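Local coordinates for Glyco_hydro_cc domain-containing protein (Pseudomonas viridiflava, PDB 6UAV) that probably hydrolyses internal beta-1,3-glucan linkages, as an endo-beta-1,3-glucanase of glycoside hydrolase family 128 with a TIM-barrel catalytic core, at residues K2-V8 / L21-W27; V211-R216 / Y253-S259. All blocks are in the same frame, centred on the assembly; numbering follows the deposited sequence.

Contact 1. Residues K2-V8 / L21-W27; sequences KSVKRGV and LSTGMSW
Gly7 lies under the indole of Trp27. Its CA sits over one face of the five-membered ring, 3.6 Å from the centroid, in a CH-pi contact. With no side chain on Gly7, the ring comes this close. Trp27 NE1 gives a hydrogen bond to Lys5 O (3.0 Å). The oxygen lies in the ring plane, but the donor stands well above the carbonyl plane. The backbones are tied by Ser26 N to Arg6 O (2.8 Å) and Val8 N to Trp27 O (3.1 Å). Beside them Val8 CG2 meets Met25 SD at 3.4 Å, the two side chains crossing at about a right angle. Ser26 OG donates to Ser3 O, and a water bridges Ser3 N and Gly24 O. This is the tight, buried part.

The solvent side holds the exposed Val4 and Thr23 and the partly exposed Lys2. Lys2 runs out beyond CG as an extended chain. This carries NZ to Ser22 O (2.7 Å) and Met25 O (3.0 Å). Asn49 O is a further partner of that amine, so three carbonyls grip it.

Gly7 and Trp27 form the parallel bridge between strands 6-9 and 27-29, which with helix 15-22 make the first beta-alpha-beta unit of the TIM barrel.

Contact 2. Residues V211-R216 / Y253-S259; sequences VTMLER and YLSLPYS
The C-terminal tail of the chain leaves helix 248-255 and ends beside the last turn of helix 200-216, where Glu215 receives it. Ser259, the last residue, makes two hydrogen bonds to Glu215. Its backbone N points at Glu215 OE1 (2.9 Å) in a nearly straight bond, with an N-H...O angle of 169°. The donor approaches from above the carboxylate plane. Its OG donates to the backbone Glu215 O, also at 2.9 Å and far out of the carbonyl plane. The bend of the Glu215 chain at chi2 (-71°) lays the carboxylate alongside Tyr258, where OE1 comes within 3.2 Å of Tyr258 CB. A water joins Glu215 OE1 to Ser259 O. The other oxygen, OE2, is hydrogen-bonded to Tyr223 OH and Ser3 OG, so both oxygens of this buried carboxylate have partners.

In the eight-stranded TIM barrel, helix 200-216 leads into the last strand, 220-225, and helix 248-255 follows that strand. On the apolar side Val211 meets Tyr253 of helix 248-255 and Leu256 just beyond its end. Val211 CG2 reaches the edge of the Tyr253 ring, 3.9 Å from CE1 and near the ring plane. Val211 CB packs against Leu256 CD1 at 4.0 Å. Toward solvent, a second water donates to Pro257 O (2.7 Å) and more weakly to Thr212 OG1.

How the contacts relate
Contact 1 is the more buried and includes barrel strand pairing. Contact 2 lies further out, between two helices and the tail, and is only partly buried. Their centres are about 10 Å apart, on the same side of the chain's centre. Contact 1 mixes strand-type backbone bonds with side-chain donors that reach backbone carbonyls. Contact 2 rests on Glu215, through its carboxylate and its backbone carbonyl, and on a small apolar patch. They touch directly: Gly7 O lies 2.6 Å from Tyr253 OH, a probable hydrogen bond, and Ser3 meets the Glu215 carboxylate. Arg6 also bonds to Leu256 O and Pro257 O. Residues near the two chain ends are thus joined on one flank of the barrel.

Contact 1. Residues K2-V8 / L21-W27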
ATOM      1  N   LYS A   2      -6.697 -14.908 -11.121  1.00 19.49           N
ATOM      2  CA  LYS A   2      -5.438 -14.219 -10.796  1.00 18.22           C
ATOM      3  C   LYS A   2      -5.358 -14.090  -9.272  1.00 17.50           C
ATOM      4  O   LYS A   2      -6.325 -14.492  -8.561  1.00 16.20           O
ATOM      5  CB  LYS A   2      -5.407 -12.863 -11.505  1.00 17.94           C
ATOM      6  CG  LYS A   2      -6.595 -12.011 -11.139  1.00 18.21           C
ATOM      7  CD  LYS A   2      -6.686 -10.718 -11.956  1.00 18.16           C
ATOM      8  CE  LYS A   2      -8.043 -10.064 -11.798  1.00 18.15           C
ATOM      9  NZ  LYS A   2      -8.231  -8.891 -12.694  1.00 18.41           N
ATOM     10  N   SER A   3      -4.229 -13.605  -8.782  1.00 16.90           N
ATOM     11  CA  SER A   3      -4.024 -13.526  -7.320  1.00 17.21           C
ATOM     12  C   SER A   3      -4.919 -12.454  -6.716  1.00 16.88           C
ATOM     13  O   SER A   3      -4.808 -11.287  -7.134  1.00 16.05           O
ATOM     14  CB  SER A   3      -2.623 -13.142  -6.993  1.00 17.72           C
ATOM     15  OG  SER A   3      -2.524 -13.111  -5.579  1.00 17.28           O
ATOM     16  N   VAL A   4      -5.665 -12.713  -5.648  1.00 18.49           N
ATOM     17  CA  VAL A   4      -6.379 -11.610  -4.922  1.00 18.30           C
ATOM     18  C   VAL A   4      -5.346 -10.659  -4.316  1.00 16.78           C
ATOM     19  O   VAL A   4      -5.704  -9.527  -4.037  1.00 16.00           O
ATOM     20  CB  VAL A   4      -7.331 -12.127  -3.828  1.00 21.30           C
ATOM     21  CG1 VAL A   4      -6.583 -12.967  -2.806  1.00 23.86           C
ATOM     22  CG2 VAL A   4      -8.123 -10.990  -3.135  1.00 23.03           C
ATOM     23  N   LYS A   5      -4.094 -11.099  -4.091  1.00 14.14           N
ATOM     24  CA  LYS A   5      -3.115 -10.220  -3.373  1.00 13.03           C
ATOM     25  C   LYS A   5      -2.564  -9.140  -4.304  1.00 12.22           C
ATOM     26  O   LYS A   5      -2.047  -8.143  -3.818  1.00 11.92           O
ATOM     27  CB  LYS A   5      -1.919 -11.044  -2.893  1.00 13.35           C
ATOM     28  CG  LYS A   5      -2.276 -12.254  -2.055  1.00 13.37           C
ATOM     29  CD  LYS A   5      -1.143 -12.587  -1.074  1.00 13.85           C
ATOM     30  CE  LYS A   5      -1.363 -13.916  -0.354  1.00 14.89           C
ATOM     31  NZ  LYS A   5      -0.432 -14.051   0.812  1.00 14.71           N
ATOM     32  N   ARG A   6      -2.533  -9.401  -5.615  1.00 12.48           N
ATOM     33  CA  ARG A   6      -1.613  -8.681  -6.518  1.00 12.40           C
ATOM     34  C   ARG A   6      -2.149  -7.305  -6.905  1.00 12.37           C
ATOM     35  O   ARG A   6      -3.117  -7.216  -7.602  1.00 12.94           O
ATOM     36  CB  ARG A   6      -1.270  -9.566  -7.726  1.00 13.13           C
ATOM     37  CG  ARG A   6      -0.169  -8.944  -8.557  1.00 12.67           C
ATOM     38  CD  ARG A   6       0.578  -9.956  -9.410  1.00 13.78           C
ATOM     39  NE  ARG A   6       0.975 -11.136  -8.659  1.00 13.78           N
ATOM     40  CZ  ARG A   6       1.205 -12.349  -9.167  1.00 14.84           C
ATOM     41  NH1 ARG A   6       1.218 -12.581 -10.470  1.00 14.63           N
ATOM     42  NH2 ARG A   6       1.461 -13.325  -8.329  1.00 15.37           N
ATOM     43  N   GLY A   7      -1.445  -6.240  -6.534  1.00 11.57           N
ATOM     44  CA  GLY A   7      -1.873  -4.883  -6.845  1.00 11.42           C
ATOM     45  C   GLY A   7      -0.753  -4.034  -7.384  1.00 11.75           C
ATOM     46  O   GLY A   7       0.409  -4.469  -7.498  1.00 11.60           O
ATOM     47  N   VAL A   8      -1.120  -2.798  -7.663  1.00 11.73           N
ATOM     48  CA  VAL A   8      -0.164  -1.766  -8.127  1.00 12.00           C
ATOM     49  C   VAL A   8      -0.430  -0.501  -7.327  1.00 11.91           C
ATOM     50  O   VAL A   8      -1.581  -0.123  -7.192  1.00 11.07           O
ATOM     51  CB  VAL A   8      -0.280  -1.578  -9.660  1.00 13.14           C
ATOM     52  CG1 VAL A   8       0.771  -0.589 -10.146  1.00 13.74           C
ATOM     53  CG2 VAL A   8      -0.110  -2.925 -10.372  1.00 14.06           C
ATOM     54  N   LEU A  21      -3.136  -4.295 -17.400  1.00 15.91           N
ATOM     55  CA  LEU A  21      -2.843  -4.747 -16.008  1.00 16.03           C
ATOM     56  C   LEU A  21      -3.795  -5.863 -15.597  1.00 16.43           C
ATOM     57  O   LEU A  21      -3.403  -6.658 -14.774  1.00 14.98           O
ATOM     58  CB  LEU A  21      -2.963  -3.595 -15.026  1.00 15.41           C
ATOM     59  CG  LEU A  21      -1.870  -2.538 -15.152  1.00 16.11           C
ATOM     60  CD1 LEU A  21      -2.280  -1.326 -14.383  1.00 16.32           C
ATOM     61  CD2 LEU A  21      -0.497  -3.064 -14.739  1.00 16.49           C
ATOM     62  N   SER A  22      -5.000  -5.921 -16.121  1.00 17.90           N
ATOM     63  CA  SER A  22      -6.071  -6.647 -15.403  1.00 18.02           C
ATOM     64  C   SER A  22      -5.963  -8.148 -15.597  1.00 18.52           C
ATOM     65  O   SER A  22      -6.608  -8.855 -14.835  1.00 18.90           O
ATOM     66  CB  SER A  22      -7.411  -6.128 -15.835  1.00 19.72           C
ATOM     67  OG  SER A  22      -7.605  -6.457 -17.174  1.00 21.36           O
ATOM     68  N   THR A  23      -5.103  -8.621 -16.494  1.00 18.64           N
ATOM     69  CA  THR A  23      -4.861 -10.083 -16.649  1.00 19.59           C
ATOM     70  C   THR A  23      -4.247 -10.680 -15.384  1.00 18.54           C
ATOM     71  O   THR A  23      -4.534 -11.848 -15.099  1.00 19.26           O
ATOM     72  CB  THR A  23      -4.028 -10.384 -17.893  1.00 21.91           C
ATOM     73  OG1 THR A  23      -2.763  -9.769 -17.653  1.00 22.65           O
ATOM     74  CG2 THR A  23      -4.750  -9.886 -19.130  1.00 23.18           C
ATOM     75  N   GLY A  24      -3.432  -9.936 -14.665  1.00 16.70           N
ATOM     76  CA  GLY A  24      -2.782 -10.434 -13.426  1.00 17.28           C
ATOM     77  C   GLY A  24      -3.012  -9.572 -12.177  1.00 17.07           C
ATOM     78  O   GLY A  24      -2.582 -10.001 -11.109  1.00 18.76           O
ATOM     79  N   MET A  25      -3.551  -8.366 -12.281  1.00 16.31           N
ATOM     80  CA  MET A  25      -3.646  -7.399 -11.169  1.00 16.53           C
ATOM     81  C   MET A  25      -5.081  -7.420 -10.649  1.00 15.05           C
ATOM     82  O   MET A  25      -5.984  -7.221 -11.505  1.00 15.03           O
ATOM     83  CB  MET A  25      -3.346  -5.980 -11.666  1.00 18.00           C
ATOM     84  CG  MET A  25      -3.459  -4.945 -10.588  1.00 18.96           C
ATOM     85  SD  MET A  25      -3.401  -3.170 -11.123  1.00 19.83           S
ATOM     86  CE  MET A  25      -5.059  -2.951 -11.763  1.00 20.48           C
ATOM     87  N   SER A  26      -5.291  -7.594  -9.343  1.00 13.61           N
ATOM     88  CA  SER A  26      -6.623  -7.569  -8.701  1.00 13.74           C
ATOM     89  C   SER A  26      -6.977  -6.170  -8.213  1.00 12.75           C
ATOM     90  O   SER A  26      -8.175  -5.874  -8.160  1.00 12.83           O
ATOM     91  CB  SER A  26      -6.657  -8.589  -7.636  1.00 14.96           C
ATOM     92  OG  SER A  26      -6.814  -9.833  -8.282  1.00 17.61           O
ATOM     93  N   TRP A  27      -6.007  -5.312  -7.860  1.00 12.26           N
ATOM     94  CA  TRP A  27      -6.410  -4.037  -7.231  1.00 11.58           C
ATOM     95  C   TRP A  27      -5.354  -2.964  -7.421  1.00 11.37           C
ATOM     96  O   TRP A  27      -4.210  -3.271  -7.778  1.00 11.11           O
ATOM     97  CB  TRP A  27      -6.700  -4.262  -5.736  1.00 11.86           C
ATOM     98  CG  TRP A  27      -5.469  -4.535  -4.929  1.00 11.64           C
ATOM     99  CD1 TRP A  27      -4.728  -5.689  -4.919  1.00 11.79           C
ATOM    100  CD2 TRP A  27      -4.741  -3.599  -4.112  1.00 11.10           C
ATOM    101  NE1 TRP A  27      -3.622  -5.554  -4.121  1.00 11.93           N
ATOM    102  CE2 TRP A  27      -3.615  -4.279  -3.603  1.00 11.58           C
ATOM    103  CE3 TRP A  27      -4.955  -2.279  -3.743  1.00 11.38           C
ATOM    104  CZ2 TRP A  27      -2.757  -3.673  -2.694  1.00 11.40           C
ATOM    105  CZ3 TRP A  27      -4.103  -1.696  -2.847  1.00 11.23           C
ATOM    106  CH2 TRP A  27      -2.998  -2.360  -2.361  1.00 11.18           C
TER
HETATM  107  O   HOH W   1      -2.165 -12.636 -10.393  1.00 17.33           O

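Contact 2. Residues V211-R216 / Y253-S259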
ATOM      1  N   VAL A 211       7.737 -11.333  -4.536  1.00 15.30           N
ATOM      2  CA  VAL A 211       6.332 -11.743  -4.809  1.00 15.14           C
ATOM      3  C   VAL A 211       6.125 -13.160  -4.281  1.00 16.08           C
ATOM      4  O   VAL A 211       5.044 -13.444  -3.643  1.00 16.48           O
ATOM      5  CB  VAL A 211       5.982 -11.627  -6.318  1.00 14.78           C
ATOM      6  CG1 VAL A 211       4.675 -12.366  -6.653  1.00 15.35           C
ATOM      7  CG2 VAL A 211       5.883 -10.181  -6.696  1.00 14.41           C
ATOM      8  N   THR A 212       7.077 -14.063  -4.508  1.00 17.10           N
ATOM      9  CA  THR A 212       6.906 -15.466  -4.037  1.00 18.16           C
ATOM     10  C   THR A 212       6.757 -15.444  -2.521  1.00 16.97           C
ATOM     11  O   THR A 212       5.937 -16.220  -1.971  1.00 15.87           O
ATOM     12  CB  THR A 212       8.062 -16.366  -4.450  1.00 20.55           C
ATOM     13  OG1 THR A 212       8.071 -16.379  -5.875  1.00 23.20           O
ATOM     14  CG2 THR A 212       7.931 -17.773  -3.918  1.00 22.33           C
ATOM     15  N   MET A 213       7.607 -14.676  -1.867  1.00 15.58           N
ATOM     16  CA  MET A 213       7.605 -14.625  -0.395  1.00 16.38           C
ATOM     17  C   MET A 213       6.250 -14.057   0.077  1.00 15.23           C
ATOM     18  O   MET A 213       5.639 -14.677   0.993  1.00 15.29           O
ATOM     19  CB  MET A 213       8.798 -13.791   0.070  1.00 16.32           C
ATOM     20  CG  MET A 213       8.904 -13.633   1.568  1.00 16.45           C
ATOM     21  SD  MET A 213       7.953 -12.235   2.176  1.00 16.17           S
ATOM     22  CE  MET A 213       8.843 -10.873   1.438  1.00 15.97           C
ATOM     23  N   LEU A 214       5.736 -13.004  -0.565  1.00 14.28           N
ATOM     24  CA  LEU A 214       4.496 -12.327  -0.115  1.00 13.89           C
ATOM     25  C   LEU A 214       3.290 -13.226  -0.396  1.00 14.29           C
ATOM     26  O   LEU A 214       2.402 -13.244   0.437  1.00 15.65           O
ATOM     27  CB  LEU A 214       4.356 -10.970  -0.770  1.00 13.85           C
ATOM     28  CG  LEU A 214       5.408  -9.944  -0.369  1.00 13.29           C
ATOM     29  CD1 LEU A 214       5.284  -8.710  -1.266  1.00 14.16           C
ATOM     30  CD2 LEU A 214       5.324  -9.523   1.121  1.00 13.26           C
ATOM     31  N   GLU A 215       3.292 -13.940  -1.517  1.00 14.59           N
ATOM     32  CA  GLU A 215       2.236 -14.903  -1.863  1.00 15.34           C
ATOM     33  C   GLU A 215       2.209 -16.009  -0.796  1.00 16.49           C
ATOM     34  O   GLU A 215       1.113 -16.470  -0.466  1.00 16.56           O
ATOM     35  CB  GLU A 215       2.459 -15.446  -3.269  1.00 15.95           C
ATOM     36  CG  GLU A 215       2.042 -14.461  -4.370  1.00 15.48           C
ATOM     37  CD  GLU A 215       0.551 -14.236  -4.527  1.00 15.43           C
ATOM     38  OE1 GLU A 215      -0.246 -15.092  -3.994  1.00 16.06           O
ATOM     39  OE2 GLU A 215       0.190 -13.262  -5.233  1.00 15.51           O
ATOM     40  N   ARG A 216       3.383 -16.468  -0.342  1.00 17.24           N
ATOM     41  CA  ARG A 216       3.480 -17.632   0.570  1.00 18.90           C
ATOM     42  C   ARG A 216       3.204 -17.218   2.008  1.00 18.89           C
ATOM     43  O   ARG A 216       2.851 -18.095   2.740  1.00 20.65           O
ATOM     44  CB  ARG A 216       4.798 -18.403   0.398  1.00 20.97           C
ATOM     45  CG  ARG A 216       4.864 -19.009  -1.001  1.00 23.28           C
ATOM     46  CD  ARG A 216       6.073 -19.887  -1.254  1.00 26.28           C
ATOM     47  NE  ARG A 216       5.966 -20.492  -2.590  1.00 27.27           N
ATOM     48  CZ  ARG A 216       6.983 -21.122  -3.159  1.00 30.45           C
ATOM     49  NH1 ARG A 216       8.122 -21.221  -2.489  1.00 30.79           N
ATOM     50  NH2 ARG A 216       6.857 -21.631  -4.369  1.00 31.12           N
ATOM     51  N   TYR A 253       5.601  -9.440 -13.918  1.00 15.54           N
ATOM     52  CA  TYR A 253       4.768  -9.288 -12.689  1.00 14.87           C
ATOM     53  C   TYR A 253       3.433 -10.016 -12.809  1.00 15.35           C
ATOM     54  O   TYR A 253       3.020 -10.778 -11.871  1.00 15.65           O
ATOM     55  CB  TYR A 253       4.540  -7.821 -12.381  1.00 14.45           C
ATOM     56  CG  TYR A 253       3.852  -7.505 -11.074  1.00 13.68           C
ATOM     57  CD1 TYR A 253       4.327  -7.947  -9.853  1.00 13.42           C
ATOM     58  CD2 TYR A 253       2.739  -6.672 -11.033  1.00 13.18           C
ATOM     59  CE1 TYR A 253       3.723  -7.627  -8.644  1.00 12.83           C
ATOM     60  CE2 TYR A 253       2.141  -6.308  -9.835  1.00 12.55           C
ATOM     61  CZ  TYR A 253       2.642  -6.761  -8.620  1.00 12.21           C
ATOM     62  OH  TYR A 253       2.095  -6.475  -7.412  1.00 12.16           O
ATOM     63  N   LEU A 254       2.742  -9.793 -13.916  1.00 15.49           N
ATOM     64  CA  LEU A 254       1.370 -10.325 -14.078  1.00 16.15           C
ATOM     65  C   LEU A 254       1.390 -11.829 -14.256  1.00 17.03           C
ATOM     66  O   LEU A 254       0.321 -12.480 -13.971  1.00 18.74           O
ATOM     67  CB  LEU A 254       0.668  -9.595 -15.240  1.00 16.26           C
ATOM     68  CG  LEU A 254       0.638  -8.073 -15.140  1.00 16.45           C
ATOM     69  CD1 LEU A 254      -0.053  -7.481 -16.362  1.00 16.88           C
ATOM     70  CD2 LEU A 254      -0.032  -7.589 -13.889  1.00 16.12           C
ATOM     71  N   SER A 255       2.506 -12.385 -14.702  1.00 18.03           N
ATOM     72  CA  SER A 255       2.672 -13.831 -15.020  1.00 19.26           C
ATOM     73  C   SER A 255       3.046 -14.632 -13.786  1.00 19.58           C
ATOM     74  O   SER A 255       2.954 -15.868 -13.852  1.00 19.56           O
ATOM     75  CB  SER A 255       3.803 -14.026 -16.028  0.56 19.95           C
ATOM     76  OG  SER A 255       5.099 -14.028 -15.343  0.56 19.88           O
ATOM     77  N   LEU A 256       3.558 -13.992 -12.744  1.00 18.82           N
ATOM     78  CA  LEU A 256       4.117 -14.739 -11.587  1.00 19.78           C
ATOM     79  C   LEU A 256       3.040 -15.627 -10.969  1.00 19.44           C
ATOM     80  O   LEU A 256       1.866 -15.261 -10.890  1.00 18.17           O
ATOM     81  CB  LEU A 256       4.731 -13.751 -10.587  1.00 19.35           C
ATOM     82  CG  LEU A 256       6.040 -13.156 -11.104  1.00 20.24           C
ATOM     83  CD1 LEU A 256       6.523 -11.996 -10.225  1.00 20.18           C
ATOM     84  CD2 LEU A 256       7.094 -14.223 -11.245  1.00 21.75           C
ATOM     85  N   PRO A 257       3.444 -16.826 -10.492  1.00 20.42           N
ATOM     86  CA  PRO A 257       2.547 -17.711  -9.778  1.00 20.78           C
ATOM     87  C   PRO A 257       2.020 -17.026  -8.513  1.00 19.86           C
ATOM     88  O   PRO A 257       2.550 -16.040  -8.083  1.00 17.59           O
ATOM     89  CB  PRO A 257       3.441 -18.885  -9.352  1.00 22.10           C
ATOM     90  CG  PRO A 257       4.617 -18.841 -10.308  1.00 22.74           C
ATOM     91  CD  PRO A 257       4.815 -17.367 -10.599  1.00 21.54           C
ATOM     92  N   TYR A 258       0.981 -17.595  -7.939  1.00 21.48           N
ATOM     93  CA  TYR A 258       0.403 -17.065  -6.681  1.00 22.49           C
ATOM     94  C   TYR A 258      -0.111 -18.229  -5.855  1.00 23.40           C
ATOM     95  O   TYR A 258      -0.132 -19.386  -6.307  1.00 24.28           O
ATOM     96  CB  TYR A 258      -0.741 -16.086  -6.961  1.00 23.34           C
ATOM     97  CG  TYR A 258      -1.740 -16.556  -7.990  1.00 26.22           C
ATOM     98  CD1 TYR A 258      -2.853 -17.295  -7.666  1.00 29.73           C
ATOM     99  CD2 TYR A 258      -1.548 -16.217  -9.307  1.00 29.59           C
ATOM    100  CE1 TYR A 258      -3.743 -17.736  -8.646  1.00 31.58           C
ATOM    101  CE2 TYR A 258      -2.392 -16.672 -10.296  1.00 32.30           C
ATOM    102  CZ  TYR A 258      -3.503 -17.409  -9.965  1.00 30.54           C
ATOM    103  OH  TYR A 258      -4.295 -17.770 -11.014  1.00 34.25           O
ATOM    104  N   SER A 259      -0.548 -17.935  -4.645  1.00 24.96           N
ATOM    105  CA  SER A 259      -1.073 -18.993  -3.753  1.00 29.16           C
ATOM    106  C   SER A 259      -2.512 -19.357  -4.158  1.00 31.54           C
ATOM    107  O   SER A 259      -3.246 -18.339  -4.245  1.00 33.43           O
ATOM    108  CB  SER A 259      -0.914 -18.567  -2.324  1.00 31.15           C
ATOM    109  OG  SER A 259       0.419 -18.881  -1.907  1.00 32.95           O
TER
HETATM  110  O   HOH W   2       4.695 -16.475  -6.485  1.00 40.03           O
HETATM  111  O   HOH W   3      -3.101 -15.422  -3.624  1.00 25.56           O